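Local atomic coordinates of glycerol trinitrate reductase (Agrobacterium tumefaciens, PDB entry 5EPD), a protein that probably reduces glycerol trinitrate as a flavin-dependent member of the Old Yellow Enzyme family, with FMN as its cofactor. Residues Val222-Ala234 / Thr265-Ile279. Residues are numbered along the deposited sequence; the frame is centred on the assembly and turned at random.
Sequences VENRARLMLEVTA and TQYDYIVDKLDALGI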
loop_
_atom_site.group_PDB
_atom_site.type_symbol
_atom_site.label_atom_id
_atom_site.label_comp_id
_atom_site.label_asym_id
_atom_site.label_seq_id
_atom_site.Cartn_x
_atom_site.Cartn_y
_atom_site.Cartn_z
ATOM N N VAL A 222 14.452 6.024 -18.598
ATOM C CA VAL A 222 14.123 4.942 -17.677
ATOM C C VAL A 222 14.752 5.223 -16.319
ATOM O O VAL A 222 14.077 5.214 -15.293
ATOM C CB VAL A 222 14.638 3.594 -18.219
ATOM C CG1 VAL A 222 14.618 2.506 -17.138
ATOM C CG2 VAL A 222 13.825 3.193 -19.451
ATOM N N GLU A 223 16.045 5.511 -16.347
ATOM C CA GLU A 223 16.870 5.615 -15.148
ATOM C C GLU A 223 16.511 6.836 -14.318
ATOM O O GLU A 223 16.483 6.778 -13.099
ATOM C CB GLU A 223 18.366 5.652 -15.534
ATOM C CG GLU A 223 18.899 4.379 -16.228
ATOM C CD GLU A 223 18.666 4.286 -17.758
ATOM O OE1 GLU A 223 18.055 5.193 -18.373
ATOM O OE2 GLU A 223 19.109 3.271 -18.364
ATOM N N ASN A 224 16.236 7.943 -14.993
ATOM C CA ASN A 224 15.839 9.149 -14.326
ATOM C C ASN A 224 14.457 9.079 -13.735
ATOM O O ASN A 224 14.273 9.495 -12.591
ATOM C CB ASN A 224 15.893 10.302 -15.304
ATOM C CG ASN A 224 17.297 10.792 -15.503
ATOM O OD1 ASN A 224 18.255 10.140 -15.062
ATOM N ND2 ASN A 224 17.439 11.957 -16.128
ATOM N N ARG A 225 13.489 8.596 -14.522
ATOM C CA ARG A 225 12.097 8.422 -14.058
ATOM C C ARG A 225 12.024 7.523 -12.810
ATOM O O ARG A 225 11.207 7.731 -11.900
ATOM C CB ARG A 225 11.217 7.848 -15.188
ATOM C CG ARG A 225 10.719 8.905 -16.167
ATOM C CD ARG A 225 9.560 8.389 -17.017
ATOM N NE ARG A 225 9.993 7.181 -17.697
ATOM C CZ ARG A 225 10.697 7.160 -18.827
ATOM N NH1 ARG A 225 11.026 8.291 -19.456
ATOM N NH2 ARG A 225 11.070 5.994 -19.347
ATOM N N ALA A 226 12.916 6.540 -12.783
ATOM C CA ALA A 226 12.988 5.567 -11.710
ATOM C C ALA A 226 13.722 6.070 -10.464
ATOM O O ALA A 226 13.708 5.383 -9.441
ATOM C CB ALA A 226 13.664 4.303 -12.227
ATOM N N ARG A 227 14.329 7.259 -10.528
ATOM C CA ARG A 227 15.257 7.716 -9.469
ATOM C C ARG A 227 14.604 8.013 -8.140
ATOM O O ARG A 227 15.163 7.691 -7.106
ATOM C CB ARG A 227 16.051 8.961 -9.897
ATOM C CG ARG A 227 17.167 9.356 -8.915
ATOM C CD ARG A 227 17.987 10.537 -9.422
ATOM N NE ARG A 227 18.210 10.494 -10.883
ATOM C CZ ARG A 227 19.095 9.703 -11.523
ATOM N NH1 ARG A 227 19.859 8.838 -10.857
ATOM N NH2 ARG A 227 19.224 9.759 -12.855
ATOM N N LEU A 228 13.453 8.658 -8.139
ATOM C CA LEU A 228 12.842 8.976 -6.847
ATOM C C LEU A 228 12.424 7.691 -6.141
ATOM O O LEU A 228 12.764 7.499 -4.971
ATOM C CB LEU A 228 11.663 9.925 -6.991
ATOM C CG LEU A 228 11.066 10.467 -5.694
ATOM C CD1 LEU A 228 12.093 11.290 -4.928
ATOM C CD2 LEU A 228 9.821 11.276 -5.995
ATOM N N MET A 229 11.741 6.789 -6.851
ATOM C CA MET A 229 11.266 5.530 -6.241
ATOM C C MET A 229 12.415 4.776 -5.575
ATOM O O MET A 229 12.296 4.324 -4.432
ATOM C CB MET A 229 10.570 4.618 -7.286
ATOM C CG MET A 229 9.926 3.340 -6.706
ATOM S SD MET A 229 9.117 2.308 -7.957
ATOM C CE MET A 229 7.764 3.378 -8.476
ATOM N N LEU A 230 13.523 4.649 -6.305
ATOM C CA LEU A 230 14.686 3.925 -5.834
ATOM C C LEU A 230 15.384 4.661 -4.687
ATOM O O LEU A 230 15.816 4.025 -3.721
ATOM C CB LEU A 230 15.659 3.680 -6.999
ATOM C CG LEU A 230 15.157 2.789 -8.146
ATOM C CD1 LEU A 230 16.218 2.761 -9.238
ATOM C CD2 LEU A 230 14.827 1.374 -7.672
ATOM N N GLU A 231 15.482 5.984 -4.783
ATOM C CA GLU A 231 16.044 6.781 -3.691
ATOM C C GLU A 231 15.227 6.631 -2.440
ATOM O O GLU A 231 15.781 6.537 -1.341
ATOM C CB GLU A 231 16.137 8.261 -4.063
ATOM C CG GLU A 231 17.381 8.550 -4.898
ATOM C CD GLU A 231 17.442 9.968 -5.411
ATOM O OE1 GLU A 231 16.525 10.749 -5.081
ATOM O OE2 GLU A 231 18.403 10.283 -6.148
ATOM N N VAL A 232 13.904 6.619 -2.597
ATOM C CA VAL A 232 13.012 6.511 -1.439
ATOM C C VAL A 232 13.171 5.123 -0.777
ATOM O O VAL A 232 13.403 5.029 0.423
ATOM C CB VAL A 232 11.537 6.835 -1.806
ATOM C CG1 VAL A 232 10.583 6.349 -0.719
ATOM C CG2 VAL A 232 11.347 8.332 -2.021
ATOM N N THR A 233 13.091 4.057 -1.558
ATOM C CA THR A 233 13.285 2.706 -1.030
ATOM C C THR A 233 14.695 2.485 -0.414
ATOM O O THR A 233 14.850 1.788 0.589
ATOM C CB THR A 233 13.012 1.651 -2.136
ATOM O OG1 THR A 233 11.800 1.975 -2.828
ATOM C CG2 THR A 233 12.901 0.243 -1.560
ATOM N N ALA A 234 15.720 3.069 -1.016
ATOM C CA ALA A 234 17.092 2.952 -0.498
ATOM C C ALA A 234 17.249 3.611 0.890
ATOM O O ALA A 234 17.912 3.056 1.788
ATOM C CB ALA A 234 18.084 3.556 -1.502
ATOM N N THR A 265 10.442 -2.386 -20.019
ATOM C CA THR A 265 11.769 -1.797 -19.843
ATOM C C THR A 265 11.840 -1.054 -18.513
ATOM O O THR A 265 12.803 -1.193 -17.749
ATOM C CB THR A 265 12.094 -0.804 -20.984
ATOM O OG1 THR A 265 11.949 -1.469 -22.249
ATOM C CG2 THR A 265 13.513 -0.261 -20.842
ATOM N N GLN A 266 10.801 -0.265 -18.246
ATOM C CA GLN A 266 10.750 0.569 -17.048
ATOM C C GLN A 266 10.850 -0.286 -15.793
ATOM O O GLN A 266 11.606 0.068 -14.852
ATOM C CB GLN A 266 9.465 1.405 -17.024
ATOM C CG GLN A 266 9.399 2.462 -15.922
ATOM C CD GLN A 266 10.476 3.532 -16.027
ATOM O OE1 GLN A 266 10.427 4.420 -16.908
ATOM N NE2 GLN A 266 11.455 3.477 -15.112
ATOM N N TYR A 267 10.097 -1.399 -15.763
ATOM C CA TYR A 267 9.934 -2.172 -14.502
ATOM C C TYR A 267 10.920 -3.325 -14.353
ATOM O O TYR A 267 11.174 -3.764 -13.231
ATOM C CB TYR A 267 8.471 -2.595 -14.271
ATOM C CG TYR A 267 7.644 -1.444 -13.722
ATOM C CD1 TYR A 267 7.076 -0.502 -14.584
ATOM C CD2 TYR A 267 7.469 -1.269 -12.351
ATOM C CE1 TYR A 267 6.369 0.586 -14.097
ATOM C CE2 TYR A 267 6.752 -0.185 -11.849
ATOM C CZ TYR A 267 6.209 0.740 -12.731
ATOM O OH TYR A 267 5.505 1.823 -12.280
ATOM N N ASP A 268 11.484 -3.797 -15.474
ATOM C CA ASP A 268 12.667 -4.670 -15.433
ATOM C C ASP A 268 13.832 -3.917 -14.784
ATOM O O ASP A 268 14.551 -4.478 -13.935
ATOM C CB ASP A 268 13.109 -5.088 -16.839
ATOM C CG ASP A 268 12.198 -6.099 -17.468
ATOM O OD1 ASP A 268 11.353 -6.700 -16.764
ATOM O OD2 ASP A 268 12.335 -6.300 -18.685
ATOM N N TYR A 269 14.019 -2.660 -15.206
ATOM C CA TYR A 269 15.038 -1.784 -14.610
ATOM C C TYR A 269 14.840 -1.586 -13.100
ATOM O O TYR A 269 15.749 -1.859 -12.293
ATOM C CB TYR A 269 15.067 -0.406 -15.298
ATOM C CG TYR A 269 16.114 0.495 -14.665
ATOM C CD1 TYR A 269 17.465 0.319 -14.961
ATOM C CD2 TYR A 269 15.767 1.480 -13.723
ATOM C CE1 TYR A 269 18.446 1.112 -14.375
ATOM C CE2 TYR A 269 16.745 2.283 -13.127
ATOM C CZ TYR A 269 18.090 2.097 -13.458
ATOM O OH TYR A 269 19.103 2.873 -12.901
ATOM N N ILE A 270 13.643 -1.102 -12.742
ATOM C CA ILE A 270 13.262 -0.861 -11.339
ATOM C C ILE A 270 13.437 -2.112 -10.475
ATOM O O ILE A 270 13.984 -2.029 -9.375
ATOM C CB ILE A 270 11.815 -0.298 -11.216
ATOM C CG1 ILE A 270 11.812 1.195 -11.571
ATOM C CG2 ILE A 270 11.259 -0.471 -9.795
ATOM C CD1 ILE A 270 10.500 1.697 -12.141
ATOM N N VAL A 271 12.984 -3.267 -10.951
ATOM C CA VAL A 271 13.127 -4.497 -10.128
ATOM C C VAL A 271 14.588 -4.957 -10.027
ATOM O O VAL A 271 15.001 -5.392 -8.965
ATOM C CB VAL A 271 12.167 -5.640 -10.562
ATOM C CG1 VAL A 271 12.498 -6.966 -9.860
ATOM C CG2 VAL A 271 10.721 -5.243 -10.260
ATOM N N ASP A 272 15.370 -4.826 -11.096
ATOM C CA ASP A 272 16.827 -5.051 -11.002
ATOM C C ASP A 272 17.436 -4.221 -9.871
ATOM O O ASP A 272 18.170 -4.718 -9.023
ATOM C CB ASP A 272 17.539 -4.650 -12.309
ATOM C CG ASP A 272 17.325 -5.641 -13.438
ATOM O OD1 ASP A 272 17.088 -6.845 -13.154
ATOM O OD2 ASP A 272 17.398 -5.196 -14.618
ATOM N N LYS A 273 17.140 -2.933 -9.895
ATOM C CA LYS A 273 17.651 -2.024 -8.886
ATOM C C LYS A 273 17.101 -2.303 -7.475
ATOM O O LYS A 273 17.821 -2.163 -6.475
ATOM C CB LYS A 273 17.341 -0.600 -9.322
ATOM C CG LYS A 273 18.224 -0.159 -10.478
ATOM C CD LYS A 273 19.599 0.242 -9.951
ATOM C CE LYS A 273 20.496 0.813 -11.035
ATOM N NZ LYS A 273 21.468 -0.191 -11.547
ATOM N N LEU A 274 15.829 -2.691 -7.393
ATOM C CA LEU A 274 15.242 -3.044 -6.101
ATOM C C LEU A 274 15.933 -4.266 -5.557
ATOM O O LEU A 274 16.289 -4.286 -4.385
ATOM C CB LEU A 274 13.738 -3.306 -6.197
ATOM C CG LEU A 274 12.891 -2.058 -6.379
ATOM C CD1 LEU A 274 11.505 -2.472 -6.877
ATOM C CD2 LEU A 274 12.830 -1.248 -5.086
ATOM N N ASP A 275 16.137 -5.275 -6.401
ATOM C CA ASP A 275 16.829 -6.477 -5.960
ATOM C C ASP A 275 18.231 -6.157 -5.446
ATOM O O ASP A 275 18.687 -6.729 -4.447
ATOM C CB ASP A 275 16.932 -7.492 -7.083
ATOM C CG ASP A 275 17.391 -8.850 -6.590
ATOM O OD1 ASP A 275 16.846 -9.347 -5.578
ATOM O OD2 ASP A 275 18.303 -9.425 -7.205
ATOM N N ALA A 276 18.896 -5.229 -6.121
ATOM C CA ALA A 276 20.234 -4.806 -5.735
ATOM C C ALA A 276 20.264 -4.200 -4.338
ATOM O O ALA A 276 21.254 -4.372 -3.626
ATOM C CB ALA A 276 20.803 -3.813 -6.750
ATOM N N LEU A 277 19.197 -3.490 -3.949
ATOM C CA LEU A 277 19.096 -2.910 -2.594
ATOM C C LEU A 277 18.867 -3.964 -1.498
ATOM O O LEU A 277 18.968 -3.650 -0.309
ATOM C CB LEU A 277 17.982 -1.860 -2.533
ATOM C CG LEU A 277 18.271 -0.532 -3.224
ATOM C CD1 LEU A 277 17.004 0.287 -3.478
ATOM C CD2 LEU A 277 19.260 0.250 -2.379
ATOM N N GLY A 278 18.541 -5.197 -1.888
ATOM C CA GLY A 278 18.421 -6.314 -0.937
ATOM C C GLY A 278 17.113 -6.368 -0.165
ATOM O O GLY A 278 16.998 -7.094 0.817
ATOM N N ILE A 279 16.110 -5.624 -0.620
ATOM C CA ILE A 279 14.861 -5.507 0.138
ATOM C C ILE A 279 14.135 -6.841 0.238
ATOM O O ILE A 279 14.237 -7.712 -0.645
ATOM C CB ILE A 279 13.896 -4.414 -0.391
ATOM C CG1 ILE A 279 13.619 -4.592 -1.873
ATOM C CG2 ILE A 279 14.440 -3.013 -0.104
ATOM C CD1 ILE A 279 12.427 -3.796 -2.330
#
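Two consecutive outer helices of the TIM barrel, 227-234 with the short helical turn 222-225 before it and 265-276, pack side by side, and Q266, near the start of its helix, ties that helix to the 222-225 turn through both polar atoms of its amide, OE1 and NE2. With CG anti to the backbone N (chi1 -172°) and a bend at chi2, the buried Q266 side chain reaches across. Its NE2 donates an almost straight bond to V222 O (3.2 Å), a carbonyl that receives A226 N on its opposite face. OE1 meets the guanidinium edge of R225 side-on, taking bonds from NE (2.9 Å) and NH2 (3.0 Å); amide and guanidinium planes stand nearly perpendicular. These bonds hold the amide's rotation.

Next to this polar group, Y269 projects towards the first helix. V222 CG1 lies 3.5 Å from Y269 CB, A226 CB meets the ring at its edge, and E223 CG approaches near the hydroxyl end. Further along, L230 is a knob set among Y269, I270, K273 and L274, its CD1 3.5 Å from K273 CB. On the barrel side, T233 CG2 touches L274 CD2 (3.8 Å), and both side chains also rest on I247 of strand 245-249. L277 CD2 packs against A234 CB toward the C-terminal end. The axes of segments 227-234 and 265-276 cross at -17°, consistent with neighbouring helices of successive beta-alpha units in a TIM barrel.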